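Proline dipeptidase (Streptococcus agalactiae, PDB 3OOO) is probably a manganese-dependent hydrolase of the peptidase M24B family, named a proline dipeptidase and represented here by its N-terminal creatinase/prolidase domain. Local coordinates at residues A[12-23]-A[42-50]; A[32-42]-A[68-78]. All coordinates share one frame; numbering follows the deposited sequence.

Both contacts lie in the N-terminal creatinase/prolidase domain and reach the same mixed six-stranded sheet. Contact 1 joins two neighbouring inner strands, 19-22 and 44-48. Contact 2 brings the loop between helix 25-32 and strand 44-48 against the end of helix 62-68 and strand 73-76, an outermost strand within this chain. Their centres are about 16 Å apart. Along the chain the segments alternate: 12-23, 32-42, 42-50, 68-78. Gln42 belongs to both contacts. They also touch directly, where Leu45 packs on Thr32 and Phe71, and Met43 on Pro38. The two contacts adjoin through these residues, and both belong to one compact domain.

Contact 1 of 2, residues A[12-23]-A[42-50]; sequences LHSVQAELAVFS and QMFLFVYED
Phe44 turns its ring to Val21, whose CG1 lies 3.6 Å from CD1 of Phe44. Leu45 forms a hydrogen-bonded antiparallel pair with Phe22. Two nearly straight backbone bonds join them, and their CB atoms meet on one face of the sheet. Phe46 lies on the other face beside Val21 and points the same way; CG2 of Val21 is 3.8 Å from CD1 of Phe46. Helix 82-89 packs on Phe44 and Phe46 through Ile86. Val47 repeats the two-bond pairing with Ala20. With CG1 anti to the backbone N (chi1 179°), Val47 turns CG2 to the edge of the Phe22 ring, 3.7 Å from CE2 of Phe22. Tyr48 receives a CH-pi contact over one face: Leu19 CD1 sits 3.9 Å from the Tyr48 ring centroid, 9° off the normal. The Tyr48 hydroxyl is hydrogen-bonded to Ser92 O. Just after the strand, Glu49 N gives a bent bond to Glu18 O (142° at the hydrogen). Glu49 O accepts from NE2 of His13, in the last turn of helix 3-14, at 2.8 Å and also from Arg9. The Glu49 side chain lies alongside Glu18, pointing the same way, with OE2 of Glu49 3.7 Å from CG of Glu18. Ser96 and Lys97 hold the Glu18 carboxylate. A water lies within hydrogen-bonding distance of Glu49 OE1 and Ala17 O. This is an antiparallel strand pair inside the mixed sheet of the creatinase/prolidase N-terminal domain.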
loop_
_atom_site.group_PDB
_atom_site.type_symbol
_atom_site.label_atom_id
_atom_site.label_comp_id
_atom_site.label_asym_id
_atom_site.label_seq_id
_atom_site.Cartn_x
_atom_site.Cartn_y
_atom_site.Cartn_z
ATOM N N LEU A 12 -1.416 10.051 -21.226
ATOM C CA LEU A 12 -0.441 8.973 -21.300
ATOM C C LEU A 12 0.499 9.154 -22.495
ATOM O O LEU A 12 1.671 8.799 -22.407
ATOM C CB LEU A 12 -1.124 7.602 -21.348
ATOM C CG LEU A 12 -1.948 7.155 -20.134
ATOM C CD1 LEU A 12 -2.639 5.842 -20.442
ATOM C CD2 LEU A 12 -1.095 7.018 -18.875
ATOM N N HIS A 13 -0.006 9.730 -23.588
ATOM C CA HIS A 13 0.841 10.026 -24.753
ATOM C C HIS A 13 1.948 11.045 -24.429
ATOM O O HIS A 13 3.058 10.943 -24.963
ATOM C CB HIS A 13 0.018 10.497 -25.969
ATOM C CG HIS A 13 -1.142 9.609 -26.313
ATOM N ND1 HIS A 13 -2.341 10.103 -26.785
ATOM C CD2 HIS A 13 -1.291 8.262 -26.250
ATOM C CE1 HIS A 13 -3.175 9.101 -27.001
ATOM N NE2 HIS A 13 -2.563 7.974 -26.683
ATOM N N SER A 14 1.641 12.016 -23.569
ATOM C CA SER A 14 2.595 13.066 -23.199
ATOM C C SER A 14 3.792 12.519 -22.429
ATOM O O SER A 14 4.870 13.116 -22.433
ATOM C CB SER A 14 1.906 14.162 -22.381
ATOM O OG SER A 14 0.805 14.711 -23.081
ATOM N N VAL A 15 3.597 11.382 -21.769
ATOM C CA VAL A 15 4.659 10.746 -21.005
ATOM C C VAL A 15 5.028 9.399 -21.623
ATOM O O VAL A 15 4.460 8.998 -22.639
ATOM C CB VAL A 15 4.254 10.550 -19.531
ATOM C CG1 VAL A 15 3.902 11.889 -18.896
ATOM C CG2 VAL A 15 3.083 9.584 -19.428
ATOM N N GLN A 16 5.981 8.704 -21.014
ATOM C CA GLN A 16 6.426 7.414 -21.533
ATOM C C GLN A 16 5.520 6.272 -21.098
ATOM O O GLN A 16 5.899 5.107 -21.189
ATOM C CB GLN A 16 7.862 7.117 -21.094
ATOM C CG GLN A 16 8.283 5.670 -21.324
ATOM C CD GLN A 16 9.705 5.392 -20.876
ATOM O OE1 GLN A 16 10.401 6.282 -20.386
ATOM N NE2 GLN A 16 10.144 4.149 -21.041
ATOM N N ALA A 17 4.321 6.603 -20.628
ATOM C CA ALA A 17 3.416 5.596 -20.077
ATOM C C ALA A 17 2.450 5.007 -21.105
ATOM O O ALA A 17 1.800 5.735 -21.852
ATOM C CB ALA A 17 2.643 6.169 -18.896
ATOM N N GLU A 18 2.361 3.678 -21.122
ATOM C CA GLU A 18 1.426 2.949 -21.983
ATOM C C GLU A 18 0.126 2.635 -21.253
ATOM O O GLU A 18 -0.889 2.323 -21.876
ATOM C CB GLU A 18 2.042 1.650 -22.510
ATOM C CG GLU A 18 3.300 1.832 -23.364
ATOM C CD GLU A 18 4.586 1.833 -22.553
ATOM O OE1 GLU A 18 4.531 1.713 -21.306
ATOM O OE2 GLU A 18 5.667 1.948 -23.170
ATOM N N LEU A 19 0.161 2.736 -19.928
ATOM C CA LEU A 19 -0.937 2.258 -19.105
ATOM C C LEU A 19 -0.984 2.986 -17.769
ATOM O O LEU A 19 0.056 3.274 -17.180
ATOM C CB LEU A 19 -0.757 0.755 -18.851
ATOM C CG LEU A 19 -1.760 0.025 -17.950
ATOM C CD1 LEU A 19 -3.136 -0.052 -18.592
ATOM C CD2 LEU A 19 -1.255 -1.371 -17.622
ATOM N N ALA A 20 -2.197 3.278 -17.309
ATOM C CA ALA A 20 -2.443 3.706 -15.934
ATOM C C ALA A 20 -3.383 2.703 -15.285
ATOM O O ALA A 20 -4.350 2.244 -15.898
ATOM C CB ALA A 20 -3.044 5.089 -15.901
ATOM N N VAL A 21 -3.082 2.357 -14.040
ATOM C CA VAL A 21 -3.886 1.395 -13.299
ATOM C C VAL A 21 -4.441 2.093 -12.070
ATOM O O VAL A 21 -3.678 2.515 -11.194
ATOM C CB VAL A 21 -3.041 0.175 -12.854
ATOM C CG1 VAL A 21 -3.899 -0.826 -12.091
ATOM C CG2 VAL A 21 -2.380 -0.506 -14.050
ATOM N N PHE A 22 -5.760 2.241 -12.019
ATOM C CA PHE A 22 -6.424 2.873 -10.875
ATOM C C PHE A 22 -6.993 1.825 -9.938
ATOM O O PHE A 22 -7.526 0.803 -10.382
ATOM C CB PHE A 22 -7.509 3.841 -11.352
ATOM C CG PHE A 22 -6.969 4.974 -12.171
ATOM C CD1 PHE A 22 -6.449 6.102 -11.546
ATOM C CD2 PHE A 22 -6.937 4.896 -13.561
ATOM C CE1 PHE A 22 -5.925 7.149 -12.289
ATOM C CE2 PHE A 22 -6.417 5.943 -14.319
ATOM C CZ PHE A 22 -5.910 7.073 -13.683
ATOM N N SER A 23 -6.851 2.068 -8.639
ATOM C CA SER A 23 -7.262 1.089 -7.630
ATOM C C SER A 23 -8.051 1.708 -6.479
ATOM O O SER A 23 -8.750 1.001 -5.759
ATOM C CB SER A 23 -6.031 0.362 -7.083
ATOM O OG SER A 23 -5.094 1.273 -6.535
ATOM N N GLN A 42 -9.591 -7.948 -5.320
ATOM C CA GLN A 42 -9.019 -7.065 -6.330
ATOM C C GLN A 42 -10.045 -6.304 -7.160
ATOM O O GLN A 42 -11.038 -6.873 -7.621
ATOM C CB GLN A 42 -8.118 -7.849 -7.297
ATOM C CG GLN A 42 -7.043 -8.729 -6.659
ATOM C CD GLN A 42 -6.216 -8.011 -5.608
ATOM O OE1 GLN A 42 -5.950 -6.809 -5.716
ATOM N NE2 GLN A 42 -5.801 -8.751 -4.581
HETATM N N MSE A 43 -9.763 -5.012 -7.316
HETATM C CA MSE A 43 -10.457 -4.028 -8.130
HETATM C C MSE A 43 -9.325 -3.270 -8.930
HETATM O O MSE A 43 -8.546 -2.637 -8.221
HETATM C CB MSE A 43 -11.176 -3.031 -7.130
HETATM C CG MSE A 43 -12.769 -2.773 -7.176
HETATM SE SE MSE A 43 -13.396 -1.132 -8.137
HETATM C CE MSE A 43 -12.470 0.194 -7.035
ATOM N N PHE A 44 -9.275 -3.262 -10.263
ATOM C CA PHE A 44 -8.387 -2.361 -10.990
ATOM C C PHE A 44 -9.102 -1.829 -12.208
ATOM O O PHE A 44 -9.807 -2.572 -12.903
ATOM C CB PHE A 44 -7.119 -3.080 -11.468
ATOM C CG PHE A 44 -6.268 -3.637 -10.358
ATOM C CD1 PHE A 44 -5.546 -2.787 -9.511
ATOM C CD2 PHE A 44 -6.190 -5.008 -10.160
ATOM C CE1 PHE A 44 -4.762 -3.309 -8.482
ATOM C CE2 PHE A 44 -5.414 -5.539 -9.134
ATOM C CZ PHE A 44 -4.695 -4.688 -8.292
ATOM N N LEU A 45 -8.890 -0.547 -12.484
ATOM C CA LEU A 45 -9.320 0.047 -13.740
ATOM C C LEU A 45 -8.086 0.273 -14.594
ATOM O O LEU A 45 -7.212 1.061 -14.235
ATOM C CB LEU A 45 -10.042 1.372 -13.486
ATOM C CG LEU A 45 -10.513 2.175 -14.703
ATOM C CD1 LEU A 45 -11.577 1.425 -15.495
ATOM C CD2 LEU A 45 -11.040 3.534 -14.259
ATOM N N PHE A 46 -8.025 -0.439 -15.714
ATOM C CA PHE A 46 -6.885 -0.373 -16.619
ATOM C C PHE A 46 -7.179 0.608 -17.736
ATOM O O PHE A 46 -8.093 0.397 -18.528
ATOM C CB PHE A 46 -6.567 -1.759 -17.198
ATOM C CG PHE A 46 -6.198 -2.782 -16.157
ATOM C CD1 PHE A 46 -4.909 -2.821 -15.626
ATOM C CD2 PHE A 46 -7.136 -3.708 -15.704
ATOM C CE1 PHE A 46 -4.563 -3.764 -14.659
ATOM C CE2 PHE A 46 -6.798 -4.658 -14.737
ATOM C CZ PHE A 46 -5.511 -4.687 -14.214
ATOM N N VAL A 47 -6.402 1.686 -17.774
ATOM C CA VAL A 47 -6.571 2.739 -18.771
ATOM C C VAL A 47 -5.380 2.695 -19.721
ATOM O O VAL A 47 -4.271 3.102 -19.377
ATOM C CB VAL A 47 -6.715 4.128 -18.107
ATOM C CG1 VAL A 47 -6.866 5.226 -19.172
ATOM C CG2 VAL A 47 -7.902 4.137 -17.149
ATOM N N TYR A 48 -5.620 2.147 -20.911
ATOM C CA TYR A 48 -4.607 2.057 -21.952
ATOM C C TYR A 48 -4.560 3.346 -22.746
ATOM O O TYR A 48 -5.535 4.088 -22.791
ATOM C CB TYR A 48 -4.918 0.911 -22.907
ATOM C CG TYR A 48 -4.586 -0.465 -22.389
ATOM C CD1 TYR A 48 -3.282 -0.956 -22.444
ATOM C CD2 TYR A 48 -5.586 -1.295 -21.881
ATOM C CE1 TYR A 48 -2.975 -2.239 -21.983
ATOM C CE2 TYR A 48 -5.291 -2.570 -21.420
ATOM C CZ TYR A 48 -3.991 -3.035 -21.474
ATOM O OH TYR A 48 -3.708 -4.303 -21.018
ATOM N N GLU A 49 -3.420 3.581 -23.387
ATOM C CA GLU A 49 -3.204 4.752 -24.227
ATOM C C GLU A 49 -3.990 4.700 -25.542
ATOM O O GLU A 49 -4.211 5.739 -26.163
ATOM C CB GLU A 49 -1.704 4.882 -24.540
ATOM C CG GLU A 49 -1.140 3.665 -25.295
ATOM C CD GLU A 49 0.354 3.722 -25.580
ATOM O OE1 GLU A 49 0.985 4.789 -25.395
ATOM O OE2 GLU A 49 0.899 2.677 -26.000
ATOM N N ASP A 50 -4.412 3.504 -25.958
ATOM C CA ASP A 50 -4.853 3.275 -27.343
ATOM C C ASP A 50 -6.191 2.550 -27.523
ATOM O O ASP A 50 -6.533 2.139 -28.635
ATOM C CB ASP A 50 -3.756 2.510 -28.103
ATOM C CG ASP A 50 -3.423 1.167 -27.462
ATOM O OD1 ASP A 50 -4.000 0.845 -26.399
ATOM O OD2 ASP A 50 -2.574 0.432 -28.022
HETATM O O HOH W 1 2.411 6.746 -24.195
#

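Contact 2 of 2, residues A[32-42]-A[68-78]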
loop_
_atom_site.group_PDB
_atom_site.type_symbol
_atom_site.label_atom_id
_atom_site.label_comp_id
_atom_site.label_asym_id
_atom_site.label_seq_id
_atom_site.Cartn_x
_atom_site.Cartn_y
_atom_site.Cartn_z
ATOM N N THR A 32 -15.706 6.985 -13.132
ATOM C CA THR A 32 -16.674 6.080 -13.773
ATOM C C THR A 32 -18.098 6.114 -13.220
ATOM O O THR A 32 -19.027 5.668 -13.894
ATOM C CB THR A 32 -16.221 4.596 -13.699
ATOM O OG1 THR A 32 -16.292 4.137 -12.341
ATOM C CG2 THR A 32 -14.807 4.407 -14.253
ATOM N N GLY A 33 -18.264 6.596 -11.990
ATOM C CA GLY A 33 -19.555 6.530 -11.300
ATOM C C GLY A 33 -19.830 5.203 -10.611
ATOM O O GLY A 33 -20.895 5.010 -10.018
ATOM N N PHE A 34 -18.870 4.281 -10.697
ATOM C CA PHE A 34 -18.972 2.979 -10.049
ATOM C C PHE A 34 -18.124 2.982 -8.785
ATOM O O PHE A 34 -16.907 3.179 -8.859
ATOM C CB PHE A 34 -18.515 1.871 -11.014
ATOM C CG PHE A 34 -18.432 0.498 -10.387
ATOM C CD1 PHE A 34 -19.584 -0.253 -10.150
ATOM C CD2 PHE A 34 -17.196 -0.052 -10.049
ATOM C CE1 PHE A 34 -19.509 -1.521 -9.574
ATOM C CE2 PHE A 34 -17.109 -1.325 -9.476
ATOM C CZ PHE A 34 -18.270 -2.061 -9.235
ATOM N N PHE A 35 -18.776 2.789 -7.638
ATOM C CA PHE A 35 -18.077 2.655 -6.362
ATOM C C PHE A 35 -18.054 1.222 -5.862
ATOM O O PHE A 35 -19.104 0.601 -5.678
ATOM C CB PHE A 35 -18.674 3.541 -5.259
ATOM C CG PHE A 35 -17.866 3.519 -3.985
ATOM C CD1 PHE A 35 -16.880 4.474 -3.764
ATOM C CD2 PHE A 35 -18.057 2.515 -3.029
ATOM C CE1 PHE A 35 -16.108 4.452 -2.602
ATOM C CE2 PHE A 35 -17.287 2.482 -1.864
ATOM C CZ PHE A 35 -16.313 3.450 -1.653
ATOM N N CYS A 36 -16.846 0.721 -5.615
ATOM C CA CYS A 36 -16.652 -0.556 -4.941
ATOM C C CYS A 36 -15.356 -0.481 -4.153
ATOM O O CYS A 36 -14.317 -0.110 -4.699
ATOM C CB CYS A 36 -16.571 -1.703 -5.953
ATOM S SG CYS A 36 -16.219 -3.326 -5.219
ATOM N N ASP A 37 -15.417 -0.803 -2.865
ATOM C CA ASP A 37 -14.196 -1.033 -2.107
ATOM C C ASP A 37 -14.053 -2.532 -1.877
ATOM O O ASP A 37 -14.753 -3.101 -1.035
ATOM C CB ASP A 37 -14.180 -0.270 -0.777
ATOM C CG ASP A 37 -12.821 -0.345 -0.077
ATOM O OD1 ASP A 37 -11.972 -1.183 -0.463
ATOM O OD2 ASP A 37 -12.588 0.441 0.869
ATOM N N PRO A 38 -13.141 -3.179 -2.622
ATOM C CA PRO A 38 -13.029 -4.629 -2.549
ATOM C C PRO A 38 -12.206 -5.105 -1.355
ATOM O O PRO A 38 -12.095 -6.311 -1.134
ATOM C CB PRO A 38 -12.284 -4.968 -3.843
ATOM C CG PRO A 38 -11.371 -3.821 -4.012
ATOM C CD PRO A 38 -12.186 -2.612 -3.600
ATOM N N HIS A 39 -11.616 -4.164 -0.615
ATOM C CA HIS A 39 -10.732 -4.488 0.509
ATOM C C HIS A 39 -9.599 -5.438 0.083
ATOM O O HIS A 39 -8.764 -5.035 -0.728
ATOM C CB HIS A 39 -11.550 -4.964 1.712
ATOM C CG HIS A 39 -12.354 -3.870 2.336
ATOM N ND1 HIS A 39 -11.945 -3.204 3.472
ATOM C CD2 HIS A 39 -13.514 -3.288 1.954
ATOM C CE1 HIS A 39 -12.834 -2.276 3.777
ATOM N NE2 HIS A 39 -13.793 -2.302 2.869
ATOM N N GLU A 40 -9.574 -6.675 0.585
ATOM C CA GLU A 40 -8.510 -7.640 0.247
ATOM C C GLU A 40 -8.623 -8.183 -1.176
ATOM O O GLU A 40 -7.618 -8.583 -1.778
ATOM C CB GLU A 40 -8.474 -8.809 1.243
ATOM C CG GLU A 40 -7.290 -9.770 1.060
ATOM C CD GLU A 40 -7.348 -10.967 1.989
ATOM O OE1 GLU A 40 -7.625 -10.774 3.190
ATOM O OE2 GLU A 40 -7.109 -12.104 1.522
ATOM N N ARG A 41 -9.846 -8.226 -1.691
ATOM C CA ARG A 41 -10.079 -8.679 -3.060
ATOM C C ARG A 41 -9.617 -7.599 -4.039
ATOM O O ARG A 41 -9.292 -6.475 -3.642
ATOM C CB ARG A 41 -11.549 -9.029 -3.288
ATOM C CG ARG A 41 -12.004 -10.306 -2.587
ATOM C CD ARG A 41 -13.348 -10.739 -3.146
ATOM N NE ARG A 41 -13.909 -11.917 -2.483
ATOM C CZ ARG A 41 -14.701 -11.872 -1.415
ATOM N NH1 ARG A 41 -15.018 -10.710 -0.854
ATOM N NH2 ARG A 41 -15.169 -13.004 -0.903
ATOM N N GLN A 42 -9.591 -7.948 -5.320
ATOM C CA GLN A 42 -9.019 -7.065 -6.330
ATOM C C GLN A 42 -10.045 -6.304 -7.160
ATOM O O GLN A 42 -11.038 -6.873 -7.621
ATOM C CB GLN A 42 -8.118 -7.849 -7.297
ATOM C CG GLN A 42 -7.043 -8.729 -6.659
ATOM C CD GLN A 42 -6.216 -8.011 -5.608
ATOM O OE1 GLN A 42 -5.950 -6.809 -5.716
ATOM N NE2 GLN A 42 -5.801 -8.751 -4.581
ATOM N N SER A 68 -22.896 0.063 -14.871
ATOM C CA SER A 68 -22.335 1.370 -14.530
ATOM C C SER A 68 -21.369 1.919 -15.584
ATOM O O SER A 68 -21.284 3.135 -15.787
ATOM C CB SER A 68 -21.639 1.302 -13.167
ATOM O OG SER A 68 -22.511 0.801 -12.168
ATOM N N VAL A 69 -20.634 1.028 -16.247
ATOM C CA VAL A 69 -19.644 1.440 -17.252
ATOM C C VAL A 69 -19.923 0.836 -18.634
ATOM O O VAL A 69 -20.448 -0.275 -18.730
ATOM C CB VAL A 69 -18.175 1.133 -16.808
ATOM C CG1 VAL A 69 -17.902 1.688 -15.422
ATOM C CG2 VAL A 69 -17.878 -0.355 -16.849
ATOM N N PRO A 70 -19.601 1.583 -19.710
ATOM C CA PRO A 70 -19.898 1.126 -21.068
ATOM C C PRO A 70 -18.780 0.310 -21.718
ATOM O O PRO A 70 -18.971 -0.247 -22.805
ATOM C CB PRO A 70 -20.093 2.440 -21.825
ATOM C CG PRO A 70 -19.161 3.389 -21.146
ATOM C CD PRO A 70 -19.134 2.985 -19.693
ATOM N N PHE A 71 -17.627 0.245 -21.055
ATOM C CA PHE A 71 -16.451 -0.447 -21.577
ATOM C C PHE A 71 -16.286 -1.840 -20.944
ATOM O O PHE A 71 -17.030 -2.184 -20.019
ATOM C CB PHE A 71 -15.207 0.432 -21.385
ATOM C CG PHE A 71 -15.079 1.033 -20.009
ATOM C CD1 PHE A 71 -14.607 0.272 -18.942
ATOM C CD2 PHE A 71 -15.398 2.371 -19.788
ATOM C CE1 PHE A 71 -14.470 0.827 -17.674
ATOM C CE2 PHE A 71 -15.260 2.940 -18.515
ATOM C CZ PHE A 71 -14.794 2.167 -17.459
ATOM N N PRO A 72 -15.328 -2.650 -21.439
ATOM C CA PRO A 72 -15.251 -4.042 -20.970
ATOM C C PRO A 72 -15.031 -4.217 -19.470
ATOM O O PRO A 72 -14.275 -3.467 -18.846
ATOM C CB PRO A 72 -14.066 -4.614 -21.751
ATOM C CG PRO A 72 -14.039 -3.800 -23.003
ATOM C CD PRO A 72 -14.397 -2.415 -22.561
ATOM N N VAL A 73 -15.718 -5.210 -18.915
ATOM C CA VAL A 73 -15.610 -5.572 -17.511
ATOM C C VAL A 73 -15.352 -7.070 -17.430
ATOM O O VAL A 73 -15.966 -7.848 -18.161
ATOM C CB VAL A 73 -16.922 -5.266 -16.742
ATOM C CG1 VAL A 73 -16.836 -5.724 -15.282
ATOM C CG2 VAL A 73 -17.264 -3.784 -16.807
ATOM N N PHE A 74 -14.428 -7.475 -16.563
ATOM C CA PHE A 74 -14.280 -8.893 -16.244
ATOM C C PHE A 74 -14.014 -9.086 -14.761
ATOM O O PHE A 74 -13.749 -8.128 -14.042
ATOM C CB PHE A 74 -13.253 -9.604 -17.151
ATOM C CG PHE A 74 -11.815 -9.238 -16.889
ATOM C CD1 PHE A 74 -10.921 -10.204 -16.409
ATOM C CD2 PHE A 74 -11.335 -7.959 -17.158
ATOM C CE1 PHE A 74 -9.578 -9.896 -16.182
ATOM C CE2 PHE A 74 -9.988 -7.636 -16.919
ATOM C CZ PHE A 74 -9.111 -8.610 -16.441
ATOM N N GLY A 75 -14.119 -10.327 -14.308
ATOM C CA GLY A 75 -14.006 -10.606 -12.893
ATOM C C GLY A 75 -13.426 -11.961 -12.588
ATOM O O GLY A 75 -13.079 -12.728 -13.491
ATOM N N TYR A 76 -13.331 -12.248 -11.296
ATOM C CA TYR A 76 -12.797 -13.515 -10.825
ATOM C C TYR A 76 -13.557 -13.986 -9.594
ATOM O O TYR A 76 -13.937 -13.182 -8.748
ATOM C CB TYR A 76 -11.295 -13.389 -10.530
ATOM C CG TYR A 76 -10.954 -12.684 -9.230
ATOM C CD1 TYR A 76 -10.395 -13.385 -8.164
ATOM C CD2 TYR A 76 -11.200 -11.320 -9.065
ATOM C CE1 TYR A 76 -10.078 -12.747 -6.965
ATOM C CE2 TYR A 76 -10.889 -10.673 -7.874
ATOM C CZ TYR A 76 -10.332 -11.392 -6.833
ATOM O OH TYR A 76 -10.031 -10.752 -5.661
ATOM N N ILE A 77 -13.799 -15.292 -9.528
ATOM C CA ILE A 77 -14.368 -15.910 -8.335
ATOM C C ILE A 77 -13.237 -16.256 -7.366
ATOM O O ILE A 77 -12.058 -16.221 -7.730
ATOM C CB ILE A 77 -15.262 -17.144 -8.658
ATOM C CG1 ILE A 77 -14.468 -18.266 -9.338
ATOM C CG2 ILE A 77 -16.465 -16.732 -9.507
ATOM C CD1 ILE A 77 -15.250 -19.587 -9.426
ATOM N N ASP A 78 -13.595 -16.584 -6.129
ATOM C CA ASP A 78 -12.593 -16.721 -5.071
ATOM C C ASP A 78 -11.609 -17.871 -5.260
ATOM O O ASP A 78 -10.508 -17.847 -4.707
ATOM C CB ASP A 78 -13.267 -16.810 -3.703
ATOM C CG ASP A 78 -13.829 -15.480 -3.244
ATOM O OD1 ASP A 78 -13.406 -14.422 -3.771
ATOM O OD2 ASP A 78 -14.689 -15.493 -2.337
HETATM O O HOH W 2 -19.490 5.245 -16.433
HETATM O O HOH W 3 -21.796 5.143 -13.498
#
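Thr32 O and Ser68 O are joined by two waters, each donating to both carbonyls. The shorter of the two water-to-Thr32 O distances is 2.6 Å. This water pair links the ends of helices 25-32 and 62-68. Beside it, Thr32 CB packs 3.8 Å from Val69 CG1. The CG2 branch of Thr32 reaches the edge of the Phe71 ring, at 3.9 Å from CZ of Phe71. Thr32 OG1 accepts from Phe34 N in an ST turn and is also hydrogen-bonded to Val28 O. Phe34 CG is anti to the backbone N (chi1 173°), which swings the ring edge to Ser68. CD1 of Phe34 lies 3.7 Å from OG of Ser68 in one of two Ser68 conformers. That hydroxyl is hydrogen-bonded to Arg64 O.

At the far end of the loop, Gln42 N donates to Tyr76 OH at 2.9 Å. The Tyr76 ring also has Gln42 O at its edge, and Arg41 CB lies against the hydroxyl. Arg41 extends past Tyr76 to Asp78. There it forms a side-on, two-nitrogen salt bridge. NE meets the syn lone pair of Asp78 OD1 at 2.9 Å. NH2 meets Asp78 OD2 at 2.9 Å. The guanidinium and carboxylate planes are only 10° apart and both bonds are nearly straight, which fixes their rotation.

A type II' beta turn from Pro38 to Arg41 leads directly into the Arg41 and Gln42 contacts. Waters and apolar packing at one end, and the Tyr76 bond and salt bridge at the other, fasten this loop to the segment around edge strand 73-76 in the mixed sheet of the creatinase/prolidase N-terminal domain.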